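Local coordinates for protein esterase (Xanthomonas oryzae pv. oryzae, PDB 3H2G) that degrades rice cell walls as an esterase involved in virulence, probably hydrolysing ester bonds with the serine nucleophile of an alpha/beta-hydrolase fold, at residues M242-N248 with D313-N317; Y138-A142 with R316-L320; P87-L91 with L234-A238. All coordinates share one frame. Numbering follows the deposited sequence.

Contact 1: M242-N248 with D313-N317; sequences MQHTYKN and DLARN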
loop_
_atom_site.group_PDB
_atom_site.type_symbol
_atom_site.label_atom_id
_atom_site.label_comp_id
_atom_site.label_asym_id
_atom_site.label_seq_id
_atom_site.Cartn_x
_atom_site.Cartn_y
_atom_site.Cartn_z
ATOM N N MET A 242 -5.579 -4.258 14.247
ATOM C CA MET A 242 -4.569 -4.260 15.300
ATOM C C MET A 242 -4.963 -5.200 16.434
ATOM O O MET A 242 -4.100 -5.795 17.078
ATOM C CB MET A 242 -4.334 -2.843 15.830
ATOM C CG MET A 242 -3.599 -1.938 14.846
ATOM S SD MET A 242 -1.963 -2.571 14.385
ATOM C CE MET A 242 -1.549 -1.499 13.005
ATOM N N GLN A 243 -6.265 -5.333 16.681
ATOM C CA GLN A 243 -6.736 -6.244 17.720
ATOM C C GLN A 243 -6.453 -7.683 17.274
ATOM O O GLN A 243 -6.012 -8.507 18.068
ATOM C CB GLN A 243 -8.239 -6.052 17.969
ATOM C CG GLN A 243 -8.886 -7.141 18.832
ATOM C CD GLN A 243 -8.159 -7.366 20.148
ATOM O OE1 GLN A 243 -7.742 -6.416 20.806
ATOM N NE2 GLN A 243 -8.014 -8.629 20.541
ATOM N N HIS A 244 -6.697 -7.982 16.000
ATOM C CA HIS A 244 -6.441 -9.327 15.480
ATOM C C HIS A 244 -4.953 -9.649 15.561
ATOM O O HIS A 244 -4.550 -10.729 15.998
ATOM C CB HIS A 244 -6.863 -9.442 14.011
ATOM C CG HIS A 244 -8.343 -9.469 13.790
ATOM N ND1 HIS A 244 -9.178 -10.356 14.433
ATOM C CD2 HIS A 244 -9.128 -8.756 12.948
ATOM C CE1 HIS A 244 -10.414 -10.190 13.996
ATOM N NE2 HIS A 244 -10.411 -9.225 13.094
ATOM N N THR A 245 -4.140 -8.696 15.122
ATOM C CA THR A 245 -2.692 -8.860 15.097
ATOM C C THR A 245 -2.032 -8.936 16.470
ATOM O O THR A 245 -1.265 -9.861 16.741
ATOM C CB THR A 245 -2.030 -7.708 14.305
ATOM O OG1 THR A 245 -2.593 -7.650 12.987
ATOM C CG2 THR A 245 -0.518 -7.917 14.206
ATOM N N TYR A 246 -2.334 -7.973 17.337
ATOM C CA TYR A 246 -1.719 -7.926 18.660
ATOM C C TYR A 246 -2.549 -8.470 19.812
ATOM O O TYR A 246 -2.009 -8.739 20.887
ATOM C CB TYR A 246 -1.286 -6.493 18.985
ATOM C CG TYR A 246 -0.237 -5.958 18.045
ATOM C CD1 TYR A 246 -0.584 -5.128 16.977
ATOM C CD2 TYR A 246 1.106 -6.311 18.198
ATOM C CE1 TYR A 246 0.378 -4.665 16.084
ATOM C CE2 TYR A 246 2.078 -5.851 17.309
ATOM C CZ TYR A 246 1.707 -5.028 16.256
ATOM O OH TYR A 246 2.666 -4.570 15.377
ATOM N N LYS A 247 -3.853 -8.615 19.594
ATOM C CA LYS A 247 -4.757 -9.140 20.613
ATOM C C LYS A 247 -4.549 -8.468 21.965
ATOM O O LYS A 247 -4.501 -9.137 23.001
ATOM C CB LYS A 247 -4.551 -10.654 20.746
ATOM C CG LYS A 247 -4.907 -11.423 19.481
ATOM C CD LYS A 247 -4.653 -12.910 19.631
ATOM C CE LYS A 247 -5.311 -13.687 18.501
ATOM N NZ LYS A 247 -4.904 -13.186 17.159
ATOM N N ASN A 248 -4.443 -7.142 21.960
ATOM C CA ASN A 248 -4.207 -6.414 23.201
ATOM C C ASN A 248 -5.031 -5.142 23.376
ATOM O O ASN A 248 -4.676 -4.282 24.179
ATOM C CB ASN A 248 -2.718 -6.068 23.315
ATOM C CG ASN A 248 -2.245 -5.158 22.198
ATOM O OD1 ASN A 248 -3.017 -4.792 21.306
ATOM N ND2 ASN A 248 -0.968 -4.786 22.240
ATOM N N ASP A 313 -0.131 0.130 19.479
ATOM C CA ASP A 313 -0.014 -0.742 18.318
ATOM C C ASP A 313 0.314 0.064 17.064
ATOM O O ASP A 313 1.049 -0.404 16.191
ATOM C CB ASP A 313 -1.302 -1.547 18.119
ATOM C CG ASP A 313 -1.538 -2.554 19.234
ATOM O OD1 ASP A 313 -0.595 -2.829 20.011
ATOM O OD2 ASP A 313 -2.665 -3.081 19.328
ATOM N N LEU A 314 -0.227 1.275 16.969
ATOM C CA LEU A 314 0.064 2.128 15.819
ATOM C C LEU A 314 1.536 2.534 15.873
ATOM O O LEU A 314 2.229 2.553 14.852
ATOM C CB LEU A 314 -0.810 3.387 15.838
ATOM C CG LEU A 314 -2.310 3.227 15.591
ATOM C CD1 LEU A 314 -2.985 4.580 15.751
ATOM C CD2 LEU A 314 -2.559 2.668 14.185
ATOM N N ALA A 315 2.013 2.851 17.073
ATOM C CA ALA A 315 3.403 3.261 17.255
ATOM C C ALA A 315 4.382 2.153 16.856
ATOM O O ALA A 315 5.445 2.432 16.304
ATOM C CB ALA A 315 3.643 3.679 18.711
ATOM N N ARG A 316 4.028 0.902 17.138
ATOM C CA ARG A 316 4.902 -0.215 16.786
ATOM C C ARG A 316 5.042 -0.296 15.275
ATOM O O ARG A 316 5.970 -0.915 14.756
ATOM C CB ARG A 316 4.335 -1.543 17.295
ATOM C CG ARG A 316 4.215 -1.651 18.804
ATOM C CD ARG A 316 3.833 -3.065 19.195
ATOM N NE ARG A 316 3.492 -3.186 20.608
ATOM C CZ ARG A 316 3.204 -4.337 21.209
ATOM N NH1 ARG A 316 3.219 -5.468 20.517
ATOM N NH2 ARG A 316 2.893 -4.356 22.497
ATOM N N ASN A 317 4.111 0.333 14.568
ATOM C CA ASN A 317 4.150 0.304 13.121
ATOM C C ASN A 317 4.546 1.622 12.468
ATOM O O ASN A 317 4.255 1.865 11.297
ATOM C CB ASN A 317 2.821 -0.240 12.598
ATOM C CG ASN A 317 2.668 -1.725 12.891
ATOM O OD1 ASN A 317 3.301 -2.564 12.246
ATOM N ND2 ASN A 317 1.858 -2.056 13.886
HETATM O O HOH W 1 0.958 -5.878 24.086
#

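Contact 2: Y138-A142 with R316-L320; sequences YLHSA and RNNLL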
loop_
_atom_site.group_PDB
_atom_site.type_symbol
_atom_site.label_atom_id
_atom_site.label_comp_id
_atom_site.label_asym_id
_atom_site.label_seq_id
_atom_site.Cartn_x
_atom_site.Cartn_y
_atom_site.Cartn_z
ATOM N N TYR A 138 -3.958 -5.047 8.604
ATOM C CA TYR A 138 -3.924 -3.697 8.056
ATOM C C TYR A 138 -2.864 -2.829 8.746
ATOM O O TYR A 138 -2.816 -2.752 9.970
ATOM C CB TYR A 138 -5.318 -3.072 8.207
ATOM C CG TYR A 138 -5.503 -1.703 7.588
ATOM C CD1 TYR A 138 -5.157 -1.460 6.258
ATOM C CD2 TYR A 138 -6.072 -0.661 8.321
ATOM C CE1 TYR A 138 -5.377 -0.211 5.673
ATOM C CE2 TYR A 138 -6.298 0.590 7.744
ATOM C CZ TYR A 138 -5.948 0.807 6.422
ATOM O OH TYR A 138 -6.164 2.044 5.852
ATOM N N LEU A 139 -2.008 -2.198 7.944
ATOM C CA LEU A 139 -0.952 -1.314 8.439
ATOM C C LEU A 139 0.063 -1.972 9.375
ATOM O O LEU A 139 0.662 -1.306 10.227
ATOM C CB LEU A 139 -1.581 -0.089 9.116
ATOM C CG LEU A 139 -2.412 0.779 8.159
ATOM C CD1 LEU A 139 -3.175 1.847 8.937
ATOM C CD2 LEU A 139 -1.492 1.413 7.125
ATOM N N HIS A 140 0.257 -3.278 9.203
ATOM C CA HIS A 140 1.214 -4.034 10.004
ATOM C C HIS A 140 2.495 -4.164 9.178
ATOM O O HIS A 140 2.584 -4.991 8.272
ATOM C CB HIS A 140 0.654 -5.424 10.327
ATOM C CG HIS A 140 1.554 -6.252 11.188
ATOM N ND1 HIS A 140 2.008 -7.496 10.808
ATOM C CD2 HIS A 140 2.078 -6.020 12.416
ATOM C CE1 HIS A 140 2.773 -7.995 11.763
ATOM N NE2 HIS A 140 2.832 -7.119 12.750
ATOM N N SER A 141 3.482 -3.333 9.500
ATOM C CA SER A 141 4.751 -3.306 8.782
ATOM C C SER A 141 5.387 -4.661 8.486
ATOM O O SER A 141 5.766 -4.938 7.345
ATOM C CB SER A 141 5.755 -2.435 9.544
ATOM O OG SER A 141 5.234 -1.134 9.760
ATOM N N ALA A 142 5.504 -5.506 9.504
ATOM C CA ALA A 142 6.136 -6.810 9.332
ATOM C C ALA A 142 5.502 -7.722 8.285
ATOM O O ALA A 142 6.210 -8.270 7.439
ATOM C CB ALA A 142 6.205 -7.537 10.672
ATOM N N ARG A 316 4.028 0.902 17.138
ATOM C CA ARG A 316 4.902 -0.215 16.786
ATOM C C ARG A 316 5.042 -0.296 15.275
ATOM O O ARG A 316 5.970 -0.915 14.756
ATOM C CB ARG A 316 4.335 -1.543 17.295
ATOM C CG ARG A 316 4.215 -1.651 18.804
ATOM C CD ARG A 316 3.833 -3.065 19.195
ATOM N NE ARG A 316 3.492 -3.186 20.608
ATOM C CZ ARG A 316 3.204 -4.337 21.209
ATOM N NH1 ARG A 316 3.219 -5.468 20.517
ATOM N NH2 ARG A 316 2.893 -4.356 22.497
ATOM N N ASN A 317 4.111 0.333 14.568
ATOM C CA ASN A 317 4.150 0.304 13.121
ATOM C C ASN A 317 4.546 1.622 12.468
ATOM O O ASN A 317 4.255 1.865 11.297
ATOM C CB ASN A 317 2.821 -0.240 12.598
ATOM C CG ASN A 317 2.668 -1.725 12.891
ATOM O OD1 ASN A 317 3.301 -2.564 12.246
ATOM N ND2 ASN A 317 1.858 -2.056 13.886
ATOM N N ASN A 318 5.223 2.474 13.237
ATOM C CA ASN A 318 5.731 3.728 12.692
ATOM C C ASN A 318 6.917 3.290 11.842
ATOM O O ASN A 318 7.507 2.244 12.103
ATOM C CB ASN A 318 6.267 4.659 13.788
ATOM C CG ASN A 318 5.176 5.422 14.497
ATOM O OD1 ASN A 318 4.141 5.732 13.914
ATOM N ND2 ASN A 318 5.415 5.757 15.760
ATOM N N LEU A 319 7.265 4.088 10.842
ATOM C CA LEU A 319 8.395 3.784 9.963
ATOM C C LEU A 319 9.339 4.980 9.949
ATOM O O LEU A 319 9.784 5.425 8.892
ATOM C CB LEU A 319 7.886 3.495 8.550
ATOM C CG LEU A 319 7.098 2.190 8.417
ATOM C CD1 LEU A 319 6.401 2.117 7.061
ATOM C CD2 LEU A 319 8.057 1.018 8.599
ATOM N N LEU A 320 9.661 5.476 11.139
ATOM C CA LEU A 320 10.504 6.657 11.272
ATOM C C LEU A 320 11.918 6.452 11.811
ATOM O O LEU A 320 12.862 7.102 11.352
ATOM C CB LEU A 320 9.792 7.674 12.175
ATOM C CG LEU A 320 8.343 8.029 11.834
ATOM C CD1 LEU A 320 7.741 8.878 12.956
ATOM C CD2 LEU A 320 8.296 8.778 10.504
HETATM O O HOH W 2 7.095 -0.558 11.865
HETATM O O HOH W 3 5.156 -4.600 12.310
#

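Contact 3: P87-L91 with L234-A238; sequences PTEAL and LGSYA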
loop_
_atom_site.group_PDB
_atom_site.type_symbol
_atom_site.label_atom_id
_atom_site.label_comp_id
_atom_site.label_asym_id
_atom_site.label_seq_id
_atom_site.Cartn_x
_atom_site.Cartn_y
_atom_site.Cartn_z
ATOM N N PRO A 87 -3.305 -0.035 -2.178
ATOM C CA PRO A 87 -3.983 0.735 -1.128
ATOM C C PRO A 87 -4.976 -0.080 -0.298
ATOM O O PRO A 87 -5.190 -1.264 -0.547
ATOM C CB PRO A 87 -4.662 1.854 -1.913
ATOM C CG PRO A 87 -5.028 1.170 -3.200
ATOM C CD PRO A 87 -3.753 0.397 -3.515
ATOM N N THR A 88 -5.583 0.567 0.691
ATOM C CA THR A 88 -6.537 -0.097 1.575
ATOM C C THR A 88 -7.598 -0.880 0.813
ATOM O O THR A 88 -8.244 -0.355 -0.099
ATOM C CB THR A 88 -7.251 0.917 2.494
ATOM O OG1 THR A 88 -6.272 1.730 3.152
ATOM C CG2 THR A 88 -8.077 0.187 3.556
ATOM N N GLU A 89 -7.770 -2.141 1.195
ATOM C CA GLU A 89 -8.751 -3.015 0.566
ATOM C C GLU A 89 -9.584 -3.707 1.640
ATOM O O GLU A 89 -9.059 -4.507 2.418
ATOM C CB GLU A 89 -8.051 -4.072 -0.294
ATOM C CG GLU A 89 -9.016 -5.037 -0.967
ATOM C CD GLU A 89 -9.952 -4.329 -1.925
ATOM O OE1 GLU A 89 -9.482 -3.914 -3.003
ATOM O OE2 GLU A 89 -11.148 -4.176 -1.597
ATOM N N ALA A 90 -10.877 -3.396 1.675
ATOM C CA ALA A 90 -11.786 -3.983 2.658
ATOM C C ALA A 90 -12.554 -5.188 2.118
ATOM O O ALA A 90 -13.170 -5.923 2.891
ATOM C CB ALA A 90 -12.767 -2.926 3.157
ATOM N N LEU A 91 -12.539 -5.386 0.800
ATOM C CA LEU A 91 -13.237 -6.532 0.212
ATOM C C LEU A 91 -12.275 -7.712 0.257
ATOM O O LEU A 91 -11.335 -7.791 -0.531
ATOM C CB LEU A 91 -13.650 -6.249 -1.240
ATOM C CG LEU A 91 -14.542 -7.319 -1.891
ATOM C CD1 LEU A 91 -15.931 -7.277 -1.265
ATOM C CD2 LEU A 91 -14.644 -7.081 -3.393
ATOM N N LEU A 234 -11.463 3.974 7.791
ATOM C CA LEU A 234 -10.044 3.653 7.940
ATOM C C LEU A 234 -9.659 3.424 9.402
ATOM O O LEU A 234 -8.872 2.528 9.715
ATOM C CB LEU A 234 -9.192 4.773 7.333
ATOM C CG LEU A 234 -9.428 5.015 5.839
ATOM C CD1 LEU A 234 -8.628 6.220 5.365
ATOM C CD2 LEU A 234 -9.036 3.774 5.057
ATOM N N GLY A 235 -10.217 4.233 10.295
ATOM C CA GLY A 235 -9.924 4.077 11.708
ATOM C C GLY A 235 -10.450 2.748 12.223
ATOM O O GLY A 235 -9.784 2.069 13.006
ATOM N N SER A 236 -11.651 2.374 11.789
ATOM C CA SER A 236 -12.244 1.108 12.213
ATOM C C SER A 236 -11.425 -0.073 11.697
ATOM O O SER A 236 -11.192 -1.039 12.424
ATOM C CB SER A 236 -13.692 1.011 11.722
ATOM O OG SER A 236 -14.494 2.003 12.351
ATOM N N TYR A 237 -10.987 -0.000 10.444
ATOM C CA TYR A 237 -10.177 -1.079 9.872
ATOM C C TYR A 237 -8.909 -1.240 10.724
ATOM O O TYR A 237 -8.520 -2.350 11.089
ATOM C CB TYR A 237 -9.803 -0.737 8.422
ATOM C CG TYR A 237 -9.459 -1.928 7.539
ATOM C CD1 TYR A 237 -9.492 -1.811 6.150
ATOM C CD2 TYR A 237 -9.141 -3.176 8.086
ATOM C CE1 TYR A 237 -9.226 -2.901 5.321
ATOM C CE2 TYR A 237 -8.874 -4.281 7.264
ATOM C CZ TYR A 237 -8.921 -4.131 5.881
ATOM O OH TYR A 237 -8.682 -5.203 5.054
ATOM N N ALA A 238 -8.278 -0.116 11.053
ATOM C CA ALA A 238 -7.058 -0.121 11.856
ATOM C C ALA A 238 -7.243 -0.745 13.236
ATOM O O ALA A 238 -6.425 -1.557 13.666
ATOM C CB ALA A 238 -6.527 1.302 12.003
#

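Contact 1: M242-N248 with D313-N317
Tyr246, in the m rotamer with chi2 near 99°, reaches from the last turn of helix 231-246 to the end of helix 309-316. Its OH accepts a hydrogen bond from Asn317 ND2 (3.0 Å), which meets the ring at its edge; the same ND2 also donates to Asp313 O at 2.9 Å, so the Asn317 amide holds its own helix end while reaching across. Along the ring, Tyr246 CD1 lies 3.6 Å from Asp313 CG and Tyr246 CD2 3.2 Å from Arg316 NH1. Met242, one turn earlier with chi1 and chi2 both m, packs beside it: Met242 CE comes within 3.6 Å of Asn317 ND2 and 4.4 Å of Leu314 CD2. Both helices belong to the largely helical region inserted between strands 198-205 and 328-332 of the alpha/beta-hydrolase sheet, and the contact joins their C-terminal ends, with helix 211-218 packed against Leu314 and Asn317. Lys247 leaves the helix with positive phi and turns the chain so that Asn248 faces Asp313. With chi1 at p, Asn248 donates from ND2 to Asp313 OD1 (3.0 Å), while Asn248 OD1 lies 2.6 Å from Asp313 OD2. Arg316, extended beyond chi1, lays one guanidinium face over Asn248 ND2, 3.9 Å from Arg316 NH2, and water 1 accepts from both nitrogens at 2.9 Å.

Contact 2: Y138-A142 with R316-L320
Tyr138 begins the approach to helix 141-162 but turns its ring aside, stacking on Tyr237 and hydrogen-bonding Thr88 through its OH. At Leu139 the backbone takes positive phi, and Leu139 O lies 3.4 Å from Asn317 CG; its CA-to-CB bond points sideways to 316-320, and the side chain packs on Leu211, near the probable nucleophile elbow around Ser176. His140 occupies the N-cap position. Its CB points away from the partner and its ND1 bonds Ser143 OG, three residues on, yet His140 CA still lies 3.4 Å from Asn317 OD1. Ser141 opens the helix and makes the direct polar link: Ser141 N donates to Asn317 OD1 at 2.9 Å. Ser141 OG gives a hydrogen bond to water 2 (2.9 Å), which in turn donates to Arg316 O (3.1 Å) and Asn318 O (2.8 Å), and Ser141 OG lies 3.7 Å from Leu319 CD2. Ala142 N donates to water 3 at 3.0 Å while that water donates to Asn317 OD1 at 2.8 Å. Asn317 thus reaches from the loop after helix 309-316 to the first turn of a helix within the secretory-lipase family region. A buried side chain distant in sequence so provides the acceptor for Ser141 N, and holds the water that accepts from Ala142 N, at the helix start, where amides lack a preceding turn of carbonyls.

Contact 3: P87-L91 with L234-A238
Tyr237 points its ring end-on at the 87-91 loop, its CD1-CE1 side passing Thr88 and Ala90: Tyr237 CD1 is 3.6 Å from Thr88 CG2, and Tyr237 CE1 is 3.8 Å from Ala90 CA and 4.1 Å from Ala90 CB. Tyr237 OH donates a 2.8 Å hydrogen bond to Glu89 O, which lies near the ring plane at its edge. With chi1 at t, Tyr237 spans the gap between the segments, the CA atoms of Ala90 and Tyr237 being 7.9 Å apart. The loop follows strand 79-85 of the central sheet, while the tyrosine belongs to helix 231-246; in an alpha/beta-hydrolase fold this joins the loop, whose Thr88 lies near the probable Ser176-His377-Asp336 triad, to the helical insertion. One turn earlier on the helix, Leu234 CD2 comes 3.9 Å from Thr88 OG1, whose hydrogen-bond partner is Tyr138 OH. Within the loop, Glu89 turns its CB away from the helix and accepts from Leu91 N through Glu89 OE2 at 3.0 Å. Tyr138 stacks on the Tyr237 ring, and Leu275 and Met278 of helix 275-280 pack on Ala90.

How the contacts relate
Contact 2 is buried throughout, whereas contacts 1 and 3 are partly buried; contact 1 lies farthest out, its centre about 18 Å from that of the chain against 12 and 11 Å for contacts 2 and 3. Contacts 1 and 3 both use helix 231-246, its N-terminal half meeting the 87-91 loop after a strand of the hydrolase sheet, its C-terminal end another helix of the insertion. Contacts 1 and 2 share Asn317, whose ND2 serves the former and OD1 the latter. Tyr138 ties contact 2 to contact 3 by its ring and hydroxyl. Charged side chains enter at contact 1, backbone amides and waters dominate contact 2, and contact 3 is built mainly round the Tyr237 ring, with one hydroxyl-to-carbonyl bond.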